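Local coordinates for calcium homeostasis modulator protein 5 (PDB 7D60) that oligomerises into undecameric, cone-shaped large-pore membrane channels whose gating and ion conductance are probably regulated by membrane lipids, at residues Phe54-Ala59 / Trp114-Ala118; Gln211-Trp215 / Gln275-Ser279; Arg72-Phe77 / Val99-Ile103. All coordinates share one frame; numbering follows the deposited sequence.

Contact 1: residues Phe54-Ala59 / Trp114-Ala118; sequences FLFAPA and WLSVA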
ATOM      1  N   PHE A  54      32.344  34.514  15.181  1.00 28.41           N
ATOM      2  CA  PHE A  54      31.151  33.784  14.766  1.00 28.41           C
ATOM      3  C   PHE A  54      29.986  34.698  14.407  1.00 28.41           C
ATOM      4  O   PHE A  54      29.007  34.225  13.827  1.00 28.41           O
ATOM      5  CB  PHE A  54      30.710  32.829  15.868  1.00 28.41           C
ATOM      6  CG  PHE A  54      31.255  31.444  15.733  1.00 28.41           C
ATOM      7  CD1 PHE A  54      32.543  31.149  16.139  1.00 28.41           C
ATOM      8  CD2 PHE A  54      30.467  30.429  15.227  1.00 28.41           C
ATOM      9  CE1 PHE A  54      33.035  29.876  16.029  1.00 28.41           C
ATOM     10  CE2 PHE A  54      30.955  29.155  15.115  1.00 28.41           C
ATOM     11  CZ  PHE A  54      32.239  28.878  15.517  1.00 28.41           C
ATOM     12  N   LEU A  55      30.063  35.979  14.746  1.00 28.46           N
ATOM     13  CA  LEU A  55      29.053  36.973  14.415  1.00 28.46           C
ATOM     14  C   LEU A  55      29.320  37.626  13.063  1.00 28.46           C
ATOM     15  O   LEU A  55      28.415  37.732  12.234  1.00 28.46           O
ATOM     16  CB  LEU A  55      29.016  38.033  15.517  1.00 28.46           C
ATOM     17  CG  LEU A  55      27.743  38.780  15.899  1.00 28.46           C
ATOM     18  CD1 LEU A  55      26.594  37.836  16.104  1.00 28.46           C
ATOM     19  CD2 LEU A  55      28.008  39.563  17.158  1.00 28.46           C
ATOM     20  N   PHE A  56      30.559  38.047  12.818  1.00 27.47           N
ATOM     21  CA  PHE A  56      30.880  38.893  11.679  1.00 27.47           C
ATOM     22  C   PHE A  56      31.547  38.169  10.517  1.00 27.47           C
ATOM     23  O   PHE A  56      31.528  38.693   9.402  1.00 27.47           O
ATOM     24  CB  PHE A  56      31.785  40.043  12.121  1.00 27.47           C
ATOM     25  CG  PHE A  56      31.079  41.079  12.930  1.00 27.47           C
ATOM     26  CD1 PHE A  56      29.999  41.761  12.407  1.00 27.47           C
ATOM     27  CD2 PHE A  56      31.490  41.373  14.215  1.00 27.47           C
ATOM     28  CE1 PHE A  56      29.343  42.717  13.151  1.00 27.47           C
ATOM     29  CE2 PHE A  56      30.836  42.329  14.961  1.00 27.47           C
ATOM     30  CZ  PHE A  56      29.763  42.998  14.428  1.00 27.47           C
ATOM     31  N   ALA A  57      32.147  37.012  10.732  1.00 26.77           N
ATOM     32  CA  ALA A  57      32.771  36.318   9.611  1.00 26.77           C
ATOM     33  C   ALA A  57      31.778  35.611   8.684  1.00 26.77           C
ATOM     34  O   ALA A  57      32.031  35.590   7.476  1.00 26.77           O
ATOM     35  CB  ALA A  57      33.842  35.336  10.093  1.00 26.77           C
ATOM     36  N   PRO A  58      30.667  35.007   9.141  1.00 26.99           N
ATOM     37  CA  PRO A  58      29.654  34.591   8.159  1.00 26.99           C
ATOM     38  C   PRO A  58      28.905  35.743   7.515  1.00 26.99           C
ATOM     39  O   PRO A  58      28.223  35.520   6.512  1.00 26.99           O
ATOM     40  CB  PRO A  58      28.711  33.706   8.977  1.00 26.99           C
ATOM     41  CG  PRO A  58      29.533  33.197  10.031  1.00 26.99           C
ATOM     42  CD  PRO A  58      30.398  34.331  10.425  1.00 26.99           C
ATOM     43  N   ALA A  59      28.991  36.958   8.049  1.00 28.91           N
ATOM     44  CA  ALA A  59      28.410  38.104   7.367  1.00 28.91           C
ATOM     45  C   ALA A  59      29.326  38.628   6.272  1.00 28.91           C
ATOM     46  O   ALA A  59      28.844  39.173   5.278  1.00 28.91           O
ATOM     47  CB  ALA A  59      28.097  39.215   8.367  1.00 28.91           C
ATOM     48  N   TRP A 114      21.671  37.844   8.582  1.00 31.31           N
ATOM     49  CA  TRP A 114      22.452  36.960   9.438  1.00 31.31           C
ATOM     50  C   TRP A 114      22.645  37.570  10.816  1.00 31.31           C
ATOM     51  O   TRP A 114      22.506  36.881  11.828  1.00 31.31           O
ATOM     52  CB  TRP A 114      23.806  36.652   8.799  1.00 31.31           C
ATOM     53  CG  TRP A 114      24.798  36.085   9.766  1.00 31.31           C
ATOM     54  CD1 TRP A 114      25.807  36.750  10.394  1.00 31.31           C
ATOM     55  CD2 TRP A 114      24.865  34.737  10.223  1.00 31.31           C
ATOM     56  NE1 TRP A 114      26.492  35.903  11.214  1.00 31.31           N
ATOM     57  CE2 TRP A 114      25.933  34.658  11.127  1.00 31.31           C
ATOM     58  CE3 TRP A 114      24.124  33.587   9.954  1.00 31.31           C
ATOM     59  CZ2 TRP A 114      26.282  33.478  11.760  1.00 31.31           C
ATOM     60  CZ3 TRP A 114      24.470  32.419  10.582  1.00 31.31           C
ATOM     61  CH2 TRP A 114      25.541  32.370  11.475  1.00 31.31           C
ATOM     62  N   LEU A 115      22.970  38.861  10.870  1.00 30.13           N
ATOM     63  CA  LEU A 115      23.251  39.539  12.126  1.00 30.13           C
ATOM     64  C   LEU A 115      22.028  39.670  13.017  1.00 30.13           C
ATOM     65  O   LEU A 115      22.178  39.848  14.225  1.00 30.13           O
ATOM     66  CB  LEU A 115      23.814  40.924  11.846  1.00 30.13           C
ATOM     67  CG  LEU A 115      25.323  41.047  11.762  1.00 30.13           C
ATOM     68  CD1 LEU A 115      25.689  42.349  11.101  1.00 30.13           C
ATOM     69  CD2 LEU A 115      25.905  40.979  13.150  1.00 30.13           C
ATOM     70  N   SER A 116      20.829  39.593  12.455  1.00 32.06           N
ATOM     71  CA  SER A 116      19.608  39.707  13.233  1.00 32.06           C
ATOM     72  C   SER A 116      19.186  38.384  13.844  1.00 32.06           C
ATOM     73  O   SER A 116      18.748  38.353  14.993  1.00 32.06           O
ATOM     74  CB  SER A 116      18.490  40.249  12.352  1.00 32.06           C
ATOM     75  OG  SER A 116      18.793  41.553  11.910  1.00 32.06           O
ATOM     76  N   VAL A 117      19.298  37.290  13.096  1.00 35.16           N
ATOM     77  CA  VAL A 117      18.976  35.978  13.639  1.00 35.16           C
ATOM     78  C   VAL A 117      20.036  35.539  14.642  1.00 35.16           C
ATOM     79  O   VAL A 117      19.728  34.854  15.622  1.00 35.16           O
ATOM     80  CB  VAL A 117      18.806  34.976  12.480  1.00 35.16           C
ATOM     81  CG1 VAL A 117      18.434  33.591  12.971  1.00 35.16           C
ATOM     82  CG2 VAL A 117      17.742  35.470  11.533  1.00 35.16           C
ATOM     83  N   ALA A 118      21.285  35.958  14.448  1.00 33.38           N
ATOM     84  CA  ALA A 118      22.335  35.615  15.397  1.00 33.38           C
ATOM     85  C   ALA A 118      22.212  36.407  16.691  1.00 33.38           C
ATOM     86  O   ALA A 118      22.650  35.935  17.742  1.00 33.38           O
ATOM     87  CB  ALA A 118      23.705  35.840  14.769  1.00 33.38           C
TER
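The indole of W114 swings out of helix 109-120 with CG opposite the backbone N (chi1 164°) and lands on P58 and the backbone of the 54-59 turn in helix 47-68. F56, whose CG instead lies anti to the carbonyl carbon, brings CE1 to within 3.9 Å of L115 CD2. The one hydrogen bond between the segments runs from W114 NE1 to L55 O over 2.8 Å, bent to 140° at the hydrogen; the acceptor lies in the indole plane, while the donor is tilted out of the carbonyl plane. Helix 47-68 is kinked here: P58 has no N-H for F54 O, and A59 N, which would normally serve L55 O, makes only a weak bond to F56 O instead. The neighbouring carbonyl, F54 O, also meets the indole rim, 3.5 Å from W114 CZ2. The pyrrolidine of P58 covers one indole face, with CB 4.0 Å from the centroid of the six-membered ring of W114 in a CH-pi contact. A phenylalanine in place of W114 would lack the indole N-H and would probably leave L55 O, on a buried residue, without the donor that replaces its missing helix bond. Next to the indole contact, the L55 and L115 side chains cross at about a right angle, with L55 CG 4.0 Å from L115 CD2, and L55 CD1 rests 3.8 Å from A118 CB. Beyond the pair, F54 packs edge-to-face on W184 of the second subunit, and W114 touches E31 of helix 15-38. Here the proline-kinked S2 transmembrane helix runs antiparallel to S3 (153° between the segment axes), within the four-helix transmembrane subunit of the CALHM family.

Contact 2: residues Gln211-Trp215 / Gln275-Ser279; sequences QLSFW and QQHYS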
ATOM      1  N   GLN A 211       4.739  53.876 -18.185  1.00 27.18           N
ATOM      2  CA  GLN A 211       5.881  53.724 -19.075  1.00 27.18           C
ATOM      3  C   GLN A 211       6.970  52.868 -18.448  1.00 27.18           C
ATOM      4  O   GLN A 211       7.717  52.200 -19.164  1.00 27.18           O
ATOM      5  CB  GLN A 211       6.432  55.093 -19.450  1.00 27.18           C
ATOM      6  CG  GLN A 211       7.223  55.099 -20.717  1.00 27.18           C
ATOM      7  CD  GLN A 211       7.662  56.479 -21.113  1.00 27.18           C
ATOM      8  OE1 GLN A 211       7.341  57.456 -20.449  1.00 27.18           O
ATOM      9  NE2 GLN A 211       8.404  56.571 -22.201  1.00 27.18           N
ATOM     10  N   LEU A 212       7.077  52.873 -17.123  1.00 26.45           N
ATOM     11  CA  LEU A 212       8.025  52.003 -16.443  1.00 26.45           C
ATOM     12  C   LEU A 212       7.595  50.548 -16.488  1.00 26.45           C
ATOM     13  O   LEU A 212       8.444  49.660 -16.409  1.00 26.45           O
ATOM     14  CB  LEU A 212       8.199  52.460 -14.997  1.00 26.45           C
ATOM     15  CG  LEU A 212       9.338  51.865 -14.174  1.00 26.45           C
ATOM     16  CD1 LEU A 212      10.656  52.466 -14.573  1.00 26.45           C
ATOM     17  CD2 LEU A 212       9.078  52.080 -12.710  1.00 26.45           C
ATOM     18  N   SER A 213       6.303  50.283 -16.630  1.00 27.22           N
ATOM     19  CA  SER A 213       5.831  48.913 -16.742  1.00 27.22           C
ATOM     20  C   SER A 213       6.082  48.335 -18.126  1.00 27.22           C
ATOM     21  O   SER A 213       6.247  47.121 -18.263  1.00 27.22           O
ATOM     22  CB  SER A 213       4.346  48.853 -16.406  1.00 27.22           C
ATOM     23  OG  SER A 213       3.900  47.518 -16.338  1.00 27.22           O
ATOM     24  N   PHE A 214       6.101  49.179 -19.155  1.00 26.94           N
ATOM     25  CA  PHE A 214       6.475  48.728 -20.487  1.00 26.94           C
ATOM     26  C   PHE A 214       7.976  48.536 -20.611  1.00 26.94           C
ATOM     27  O   PHE A 214       8.421  47.616 -21.298  1.00 26.94           O
ATOM     28  CB  PHE A 214       5.990  49.723 -21.540  1.00 26.94           C
ATOM     29  CG  PHE A 214       6.419  49.377 -22.927  1.00 26.94           C
ATOM     30  CD1 PHE A 214       5.870  48.290 -23.580  1.00 26.94           C
ATOM     31  CD2 PHE A 214       7.387  50.117 -23.572  1.00 26.94           C
ATOM     32  CE1 PHE A 214       6.272  47.957 -24.850  1.00 26.94           C
ATOM     33  CE2 PHE A 214       7.793  49.780 -24.835  1.00 26.94           C
ATOM     34  CZ  PHE A 214       7.232  48.703 -25.476  1.00 26.94           C
ATOM     35  N   TRP A 215       8.752  49.402 -19.959  1.00 29.14           N
ATOM     36  CA  TRP A 215      10.208  49.319 -19.969  1.00 29.14           C
ATOM     37  C   TRP A 215      10.696  48.023 -19.333  1.00 29.14           C
ATOM     38  O   TRP A 215      11.663  47.421 -19.805  1.00 29.14           O
ATOM     39  CB  TRP A 215      10.758  50.549 -19.246  1.00 29.14           C
ATOM     40  CG  TRP A 215      12.226  50.822 -19.300  1.00 29.14           C
ATOM     41  CD1 TRP A 215      13.197  50.060 -19.869  1.00 29.14           C
ATOM     42  CD2 TRP A 215      12.890  51.959 -18.744  1.00 29.14           C
ATOM     43  NE1 TRP A 215      14.421  50.644 -19.697  1.00 29.14           N
ATOM     44  CE2 TRP A 215      14.258  51.816 -19.011  1.00 29.14           C
ATOM     45  CE3 TRP A 215      12.456  53.085 -18.045  1.00 29.14           C
ATOM     46  CZ2 TRP A 215      15.196  52.755 -18.607  1.00 29.14           C
ATOM     47  CZ3 TRP A 215      13.386  54.014 -17.644  1.00 29.14           C
ATOM     48  CH2 TRP A 215      14.739  53.844 -17.923  1.00 29.14           C
ATOM     49  N   GLN A 275      14.081  61.784 -26.744  1.00 51.16           N
ATOM     50  CA  GLN A 275      14.087  60.621 -27.625  1.00 51.16           C
ATOM     51  C   GLN A 275      14.044  59.392 -26.735  1.00 51.16           C
ATOM     52  O   GLN A 275      15.047  59.048 -26.102  1.00 51.16           O
ATOM     53  CB  GLN A 275      15.327  60.600 -28.515  1.00 51.16           C
ATOM     54  CG  GLN A 275      15.583  61.890 -29.262  1.00 51.16           C
ATOM     55  CD  GLN A 275      16.603  62.759 -28.562  1.00 51.16           C
ATOM     56  OE1 GLN A 275      17.404  62.273 -27.764  1.00 51.16           O
ATOM     57  NE2 GLN A 275      16.577  64.056 -28.851  1.00 51.16           N
ATOM     58  N   GLN A 276      12.895  58.731 -26.673  1.00 41.53           N
ATOM     59  CA  GLN A 276      12.688  57.674 -25.690  1.00 41.53           C
ATOM     60  C   GLN A 276      13.178  56.348 -26.261  1.00 41.53           C
ATOM     61  O   GLN A 276      12.528  55.736 -27.109  1.00 41.53           O
ATOM     62  CB  GLN A 276      11.226  57.614 -25.262  1.00 41.53           C
ATOM     63  CG  GLN A 276      10.204  57.832 -26.360  1.00 41.53           C
ATOM     64  CD  GLN A 276       8.830  58.123 -25.810  1.00 41.53           C
ATOM     65  OE1 GLN A 276       8.690  58.570 -24.675  1.00 41.53           O
ATOM     66  NE2 GLN A 276       7.805  57.856 -26.607  1.00 41.53           N
ATOM     67  N   HIS A 277      14.337  55.906 -25.789  1.00 34.80           N
ATOM     68  CA  HIS A 277      14.878  54.596 -26.107  1.00 34.80           C
ATOM     69  C   HIS A 277      14.879  53.748 -24.847  1.00 34.80           C
ATOM     70  O   HIS A 277      15.180  54.245 -23.761  1.00 34.80           O
ATOM     71  CB  HIS A 277      16.292  54.710 -26.669  1.00 34.80           C
ATOM     72  CG  HIS A 277      16.393  55.585 -27.874  1.00 34.80           C
ATOM     73  ND1 HIS A 277      17.153  56.732 -27.900  1.00 34.80           N
ATOM     74  CD2 HIS A 277      15.829  55.480 -29.100  1.00 34.80           C
ATOM     75  CE1 HIS A 277      17.053  57.296 -29.088  1.00 34.80           C
ATOM     76  NE2 HIS A 277      16.254  56.557 -29.834  1.00 34.80           N
ATOM     77  N   TYR A 278      14.541  52.475 -24.989  1.00 31.13           N
ATOM     78  CA  TYR A 278      14.347  51.604 -23.843  1.00 31.13           C
ATOM     79  C   TYR A 278      15.533  50.695 -23.566  1.00 31.13           C
ATOM     80  O   TYR A 278      15.496  49.936 -22.596  1.00 31.13           O
ATOM     81  CB  TYR A 278      13.079  50.775 -24.034  1.00 31.13           C
ATOM     82  CG  TYR A 278      11.841  51.625 -24.107  1.00 31.13           C
ATOM     83  CD1 TYR A 278      11.309  52.202 -22.965  1.00 31.13           C
ATOM     84  CD2 TYR A 278      11.218  51.872 -25.316  1.00 31.13           C
ATOM     85  CE1 TYR A 278      10.187  52.990 -23.027  1.00 31.13           C
ATOM     86  CE2 TYR A 278      10.100  52.658 -25.386  1.00 31.13           C
ATOM     87  CZ  TYR A 278       9.589  53.214 -24.240  1.00 31.13           C
ATOM     88  OH  TYR A 278       8.469  53.999 -24.311  1.00 31.13           O
ATOM     89  N   SER A 279      16.578  50.750 -24.384  1.00 32.56           N
ATOM     90  CA  SER A 279      17.839  50.084 -24.094  1.00 32.56           C
ATOM     91  C   SER A 279      18.932  50.821 -24.843  1.00 32.56           C
ATOM     92  O   SER A 279      18.670  51.767 -25.586  1.00 32.56           O
ATOM     93  CB  SER A 279      17.817  48.605 -24.481  1.00 32.56           C
ATOM     94  OG  SER A 279      17.562  48.438 -25.858  1.00 32.56           O
TER
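Y278, on the loop leading into helix 280-287, packs against F214 and W215 of helix 209-246 to form an aromatic cluster in the cytoplasmic region. Its ring is used twice. The edge of F214 points at one face of Y278, the centroids 5.2 Å apart and the planes at 83°, a T-shaped pair. Y278 in turn directs its own edge, through CD1, at the face of the W215 five-membered ring, 4.0 Å from W215 CG; these planes are less steeply inclined. The Y278 CG lies beside the backbone N, anti to the carbonyl carbon (chi1 -63°), which carries the ring back toward the helix.

The polar groups are shared among several partners. Q211, reaching out on an extended chain, offers NE2 to two acceptors: a nearly straight but weak bond to Y278 OH at 3.3 Å (159° at the hydrogen), and a more bent, also weak one to Q276 OE1 at 3.2 Å. The two amides are turned steeply against each other. The other end of the Q276 amide has a stronger partner across the subunit boundary, since NE2 donates to P257 O of the third subunit; F259 of that subunit packs on both glutamines and W262 on Y278. Q276 thus reaches both the helix, weakly, and a neighbouring chain through its amide, whereas Y278 meets that chain by packing. On the backbone side, Y278 N is bonded to H282 ND1, and S279, at the N-cap of helix 280-287, uses OG to cap H282 N. The carbonyl of Y278 faces the indole: its O lies 3.2 Å from W215 NE1.

Contact 3: residues Arg72-Phe77 / Val99-Ile103; sequences RSWRLF and VLGQI. With PA8 (1,2-dioctanoyl-sn-glycero-3-phosphate), chain N.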
ATOM      1  N   ARG A  72      24.430  42.176 -12.902  1.00 42.01           N
ATOM      2  CA  ARG A  72      24.694  43.519 -13.389  1.00 42.01           C
ATOM      3  C   ARG A  72      25.998  44.098 -12.866  1.00 42.01           C
ATOM      4  O   ARG A  72      26.364  45.209 -13.262  1.00 42.01           O
ATOM      5  CB  ARG A  72      23.530  44.443 -13.044  1.00 42.01           C
ATOM      6  CG  ARG A  72      23.533  44.960 -11.641  1.00 42.01           C
ATOM      7  CD  ARG A  72      22.873  46.316 -11.591  1.00 42.01           C
ATOM      8  NE  ARG A  72      21.422  46.202 -11.577  1.00 42.01           N
ATOM      9  CZ  ARG A  72      20.593  47.234 -11.654  1.00 42.01           C
ATOM     10  NH1 ARG A  72      21.072  48.466 -11.753  1.00 42.01           N
ATOM     11  NH2 ARG A  72      19.284  47.035 -11.631  1.00 42.01           N
ATOM     12  N   SER A  73      26.712  43.382 -12.004  1.00 37.72           N
ATOM     13  CA  SER A  73      28.064  43.791 -11.655  1.00 37.72           C
ATOM     14  C   SER A  73      29.080  43.340 -12.688  1.00 37.72           C
ATOM     15  O   SER A  73      30.131  43.970 -12.820  1.00 37.72           O
ATOM     16  CB  SER A  73      28.454  43.240 -10.286  1.00 37.72           C
ATOM     17  OG  SER A  73      28.436  41.828 -10.284  1.00 37.72           O
ATOM     18  N   TRP A  74      28.792  42.269 -13.422  1.00 36.23           N
ATOM     19  CA  TRP A  74      29.669  41.818 -14.490  1.00 36.23           C
ATOM     20  C   TRP A  74      29.407  42.531 -15.802  1.00 36.23           C
ATOM     21  O   TRP A  74      30.327  42.672 -16.608  1.00 36.23           O
ATOM     22  CB  TRP A  74      29.532  40.310 -14.688  1.00 36.23           C
ATOM     23  CG  TRP A  74      29.879  39.516 -13.478  1.00 36.23           C
ATOM     24  CD1 TRP A  74      29.048  38.703 -12.776  1.00 36.23           C
ATOM     25  CD2 TRP A  74      31.151  39.451 -12.819  1.00 36.23           C
ATOM     26  NE1 TRP A  74      29.715  38.137 -11.724  1.00 36.23           N
ATOM     27  CE2 TRP A  74      31.008  38.581 -11.729  1.00 36.23           C
ATOM     28  CE3 TRP A  74      32.395  40.044 -13.048  1.00 36.23           C
ATOM     29  CZ2 TRP A  74      32.058  38.290 -10.868  1.00 36.23           C
ATOM     30  CZ3 TRP A  74      33.430  39.756 -12.196  1.00 36.23           C
ATOM     31  CH2 TRP A  74      33.258  38.886 -11.118  1.00 36.23           C
ATOM     32  N   ARG A  75      28.175  42.987 -16.035  1.00 35.31           N
ATOM     33  CA  ARG A  75      27.898  43.822 -17.195  1.00 35.31           C
ATOM     34  C   ARG A  75      28.570  45.177 -17.102  1.00 35.31           C
ATOM     35  O   ARG A  75      28.896  45.764 -18.134  1.00 35.31           O
ATOM     36  CB  ARG A  75      26.399  44.025 -17.370  1.00 35.31           C
ATOM     37  CG  ARG A  75      25.665  42.775 -17.727  1.00 35.31           C
ATOM     38  CD  ARG A  75      24.218  43.042 -18.033  1.00 35.31           C
ATOM     39  NE  ARG A  75      23.439  43.350 -16.844  1.00 35.31           N
ATOM     40  CZ  ARG A  75      22.192  43.802 -16.878  1.00 35.31           C
ATOM     41  NH1 ARG A  75      21.604  44.011 -18.045  1.00 35.31           N
ATOM     42  NH2 ARG A  75      21.537  44.055 -15.756  1.00 35.31           N
ATOM     43  N   LEU A  76      28.788  45.682 -15.898  1.00 37.48           N
ATOM     44  CA  LEU A  76      29.393  46.989 -15.714  1.00 37.48           C
ATOM     45  C   LEU A  76      30.902  46.974 -15.891  1.00 37.48           C
ATOM     46  O   LEU A  76      31.461  47.936 -16.428  1.00 37.48           O
ATOM     47  CB  LEU A  76      29.045  47.524 -14.325  1.00 37.48           C
ATOM     48  CG  LEU A  76      29.447  48.955 -13.978  1.00 37.48           C
ATOM     49  CD1 LEU A  76      28.620  49.934 -14.769  1.00 37.48           C
ATOM     50  CD2 LEU A  76      29.280  49.193 -12.500  1.00 37.48           C
ATOM     51  N   PHE A  77      31.578  45.901 -15.481  1.00 36.96           N
ATOM     52  CA  PHE A  77      33.026  45.921 -15.365  1.00 36.96           C
ATOM     53  C   PHE A  77      33.774  45.153 -16.445  1.00 36.96           C
ATOM     54  O   PHE A  77      34.983  45.348 -16.572  1.00 36.96           O
ATOM     55  CB  PHE A  77      33.453  45.373 -13.998  1.00 36.96           C
ATOM     56  CG  PHE A  77      33.281  46.351 -12.878  1.00 36.96           C
ATOM     57  CD1 PHE A  77      33.921  47.576 -12.910  1.00 36.96           C
ATOM     58  CD2 PHE A  77      32.470  46.049 -11.798  1.00 36.96           C
ATOM     59  CE1 PHE A  77      33.759  48.481 -11.883  1.00 36.96           C
ATOM     60  CE2 PHE A  77      32.306  46.950 -10.771  1.00 36.96           C
ATOM     61  CZ  PHE A  77      32.951  48.166 -10.813  1.00 36.96           C
ATOM     62  N   VAL A  99      24.786  53.280 -10.122  1.00 50.68           N
ATOM     63  CA  VAL A  99      24.693  51.853 -10.405  1.00 50.68           C
ATOM     64  C   VAL A  99      25.475  51.060  -9.370  1.00 50.68           C
ATOM     65  O   VAL A  99      24.986  50.054  -8.849  1.00 50.68           O
ATOM     66  CB  VAL A  99      25.168  51.552 -11.838  1.00 50.68           C
ATOM     67  CG1 VAL A  99      25.031  50.079 -12.141  1.00 50.68           C
ATOM     68  CG2 VAL A  99      24.364  52.349 -12.830  1.00 50.68           C
ATOM     69  N   LEU A 100      26.679  51.526  -9.022  1.00 48.53           N
ATOM     70  CA  LEU A 100      27.503  50.872  -8.012  1.00 48.53           C
ATOM     71  C   LEU A 100      26.873  50.907  -6.625  1.00 48.53           C
ATOM     72  O   LEU A 100      27.154  50.023  -5.809  1.00 48.53           O
ATOM     73  CB  LEU A 100      28.882  51.525  -7.967  1.00 48.53           C
ATOM     74  CG  LEU A 100      30.031  50.772  -7.301  1.00 48.53           C
ATOM     75  CD1 LEU A 100      30.020  49.309  -7.692  1.00 48.53           C
ATOM     76  CD2 LEU A 100      31.347  51.416  -7.668  1.00 48.53           C
ATOM     77  N   GLY A 101      26.024  51.896  -6.345  1.00 47.07           N
ATOM     78  CA  GLY A 101      25.258  51.879  -5.116  1.00 47.07           C
ATOM     79  C   GLY A 101      24.166  50.831  -5.105  1.00 47.07           C
ATOM     80  O   GLY A 101      23.753  50.376  -4.040  1.00 47.07           O
ATOM     81  N   GLN A 102      23.689  50.424  -6.280  1.00 47.59           N
ATOM     82  CA  GLN A 102      22.634  49.420  -6.341  1.00 47.59           C
ATOM     83  C   GLN A 102      23.170  48.010  -6.137  1.00 47.59           C
ATOM     84  O   GLN A 102      22.472  47.164  -5.570  1.00 47.59           O
ATOM     85  CB  GLN A 102      21.901  49.501  -7.675  1.00 47.59           C
ATOM     86  CG  GLN A 102      21.031  50.711  -7.838  1.00 47.59           C
ATOM     87  CD  GLN A 102      20.182  50.631  -9.080  1.00 47.59           C
ATOM     88  OE1 GLN A 102      20.429  51.330 -10.060  1.00 47.59           O
ATOM     89  NE2 GLN A 102      19.175  49.767  -9.054  1.00 47.59           N
ATOM     90  N   ILE A 103      24.381  47.723  -6.622  1.00 43.25           N
ATOM     91  CA  ILE A 103      24.996  46.425  -6.355  1.00 43.25           C
ATOM     92  C   ILE A 103      25.330  46.292  -4.874  1.00 43.25           C
ATOM     93  O   ILE A 103      25.102  45.240  -4.262  1.00 43.25           O
ATOM     94  CB  ILE A 103      26.239  46.216  -7.252  1.00 43.25           C
ATOM     95  CG1 ILE A 103      25.850  45.937  -8.704  1.00 43.25           C
ATOM     96  CG2 ILE A 103      27.106  45.078  -6.773  1.00 43.25           C
ATOM     97  CD1 ILE A 103      25.961  47.089  -9.621  1.00 43.25           C
TER
HETATM   98  O1  PA8 N 303      15.311  47.921 -10.111  1.00 57.20           O
HETATM   99  O2  PA8 N 303      16.114  50.153  -9.465  1.00 57.20           O
HETATM  100  P1  PA8 N 303      15.117  49.065  -9.146  1.00 57.20           P
HETATM  101  O3  PA8 N 303      13.718  49.614  -9.291  1.00 57.20           O
HETATM  102  O4  PA8 N 303      15.339  48.527  -7.602  1.00 57.20           O
HETATM  103  C1  PA8 N 303      15.095  49.396  -6.534  1.00 57.20           C
HETATM  104  C2  PA8 N 303      16.438  49.783  -5.918  1.00 57.20           C
HETATM  105  C3  PA8 N 303      16.801  51.203  -6.352  1.00 57.20           C
HETATM  106  O5  PA8 N 303      17.130  51.972  -5.232  1.00 57.20           O
HETATM  107  C4  PA8 N 303      18.500  52.201  -5.085  1.00 57.20           C
HETATM  108  O6  PA8 N 303      19.249  51.292  -5.059  1.00 57.20           O
HETATM  109  C5  PA8 N 303      19.054  53.613  -4.943  1.00 57.20           C
HETATM  110  C6  PA8 N 303      20.489  53.590  -4.421  1.00 57.20           C
HETATM  111  C7  PA8 N 303      21.304  54.797  -4.878  1.00 57.20           C
HETATM  112  O7  PA8 N 303      16.367  49.722  -4.521  1.00 57.20           O
HETATM  113  C12 PA8 N 303      17.268  48.844  -3.898  1.00 57.20           C
HETATM  114  O8  PA8 N 303      17.931  48.097  -4.540  1.00 57.20           O
HETATM  115  C13 PA8 N 303      17.392  48.851  -2.373  1.00 57.20           C
HETATM  116  C14 PA8 N 303      17.692  47.470  -1.793  1.00 57.20           C
HETATM  117  C15 PA8 N 303      17.379  47.377  -0.302  1.00 57.20           C
HETATM  118  C16 PA8 N 303      18.492  47.929   0.585  1.00 57.20           C
HETATM  119  C17 PA8 N 303      18.721  47.059   1.822  1.00 57.20           C
HETATM  120  C18 PA8 N 303      19.749  47.652   2.781  1.00 57.20           C
HETATM  121  C19 PA8 N 303      19.698  47.014   4.165  1.00 57.20           C
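Side chains of R72, S73 and L76 meet I103, Q102 and V99 in a helix-helix packing contact with a polar, lipid-facing rim, at the cytoplasmic boundary where the short helix 71-77 passes helix 95-106. The apolar part centres on I103. R72 lays its aliphatic portion over it, CD resting 3.7 Å from I103 CD1, while S73 CB stands 4.1 Å from I103 CG1. Further along, L76 CD2 and V99 CG1 are 4.4 Å apart, and the F77 ring presents its edge at CZ to L100 CD1. S73 turns its hydroxyl elsewhere, bonding through OG to N70 O just before the segment.

Helix 71-77 follows S2 and helix 95-106 includes the start of S3, so the two legs of this antiparallel pair (149° between segment axes) are joined by the intervening cytoplasmic residues, and Q102, at the polar rim, contributes to a phosphatidic acid site. R72, with CG between the backbone N and the carbonyl carbon (chi1 81°) and a further bend at chi3, carries its guanidinium past I103 to the amide of Q102, where R72 NH1 lies 3.4 Å from Q102 OE1; the two planes are 66° apart. Q102 is a binding residue for this lipid: its NE2 approaches the phosphate oxygen O2 of PA8 at 3.1 Å, and its CG passes 3.4 Å from the acyl carbonyl O6. The R72 guanidinium stays more distant from the phosphate, NH2 being 4.3 Å from PA8 O1, so its positive charge probably favours the anionic headgroup from a second shell behind Q102. W74, which takes no part in the packing between the segments, touches a further PA8 and packs on T198 of the second subunit.

Overall arrangement
Contacts 1 and 3 join the same two legs of the chain at different depths, S2 to S3 in the membrane and helix 71-77 to helix 95-106 at the cytoplasmic boundary; their centres are 25 Å apart and both reach the second subunit. The centre of contact 2 lies about 40 Å from that of contact 1, wholly in the cytoplasmic region and against the third subunit. All three are largely buried, but their chemistry follows their place: in contact 1 an indole N-H serves a carbonyl at a helix kink, in contact 3 apolar packing gives way to a glutamine amide beside a lipid phosphate, with an arginine close by, and in contact 2 aromatic rings and amides join a helix to a loop.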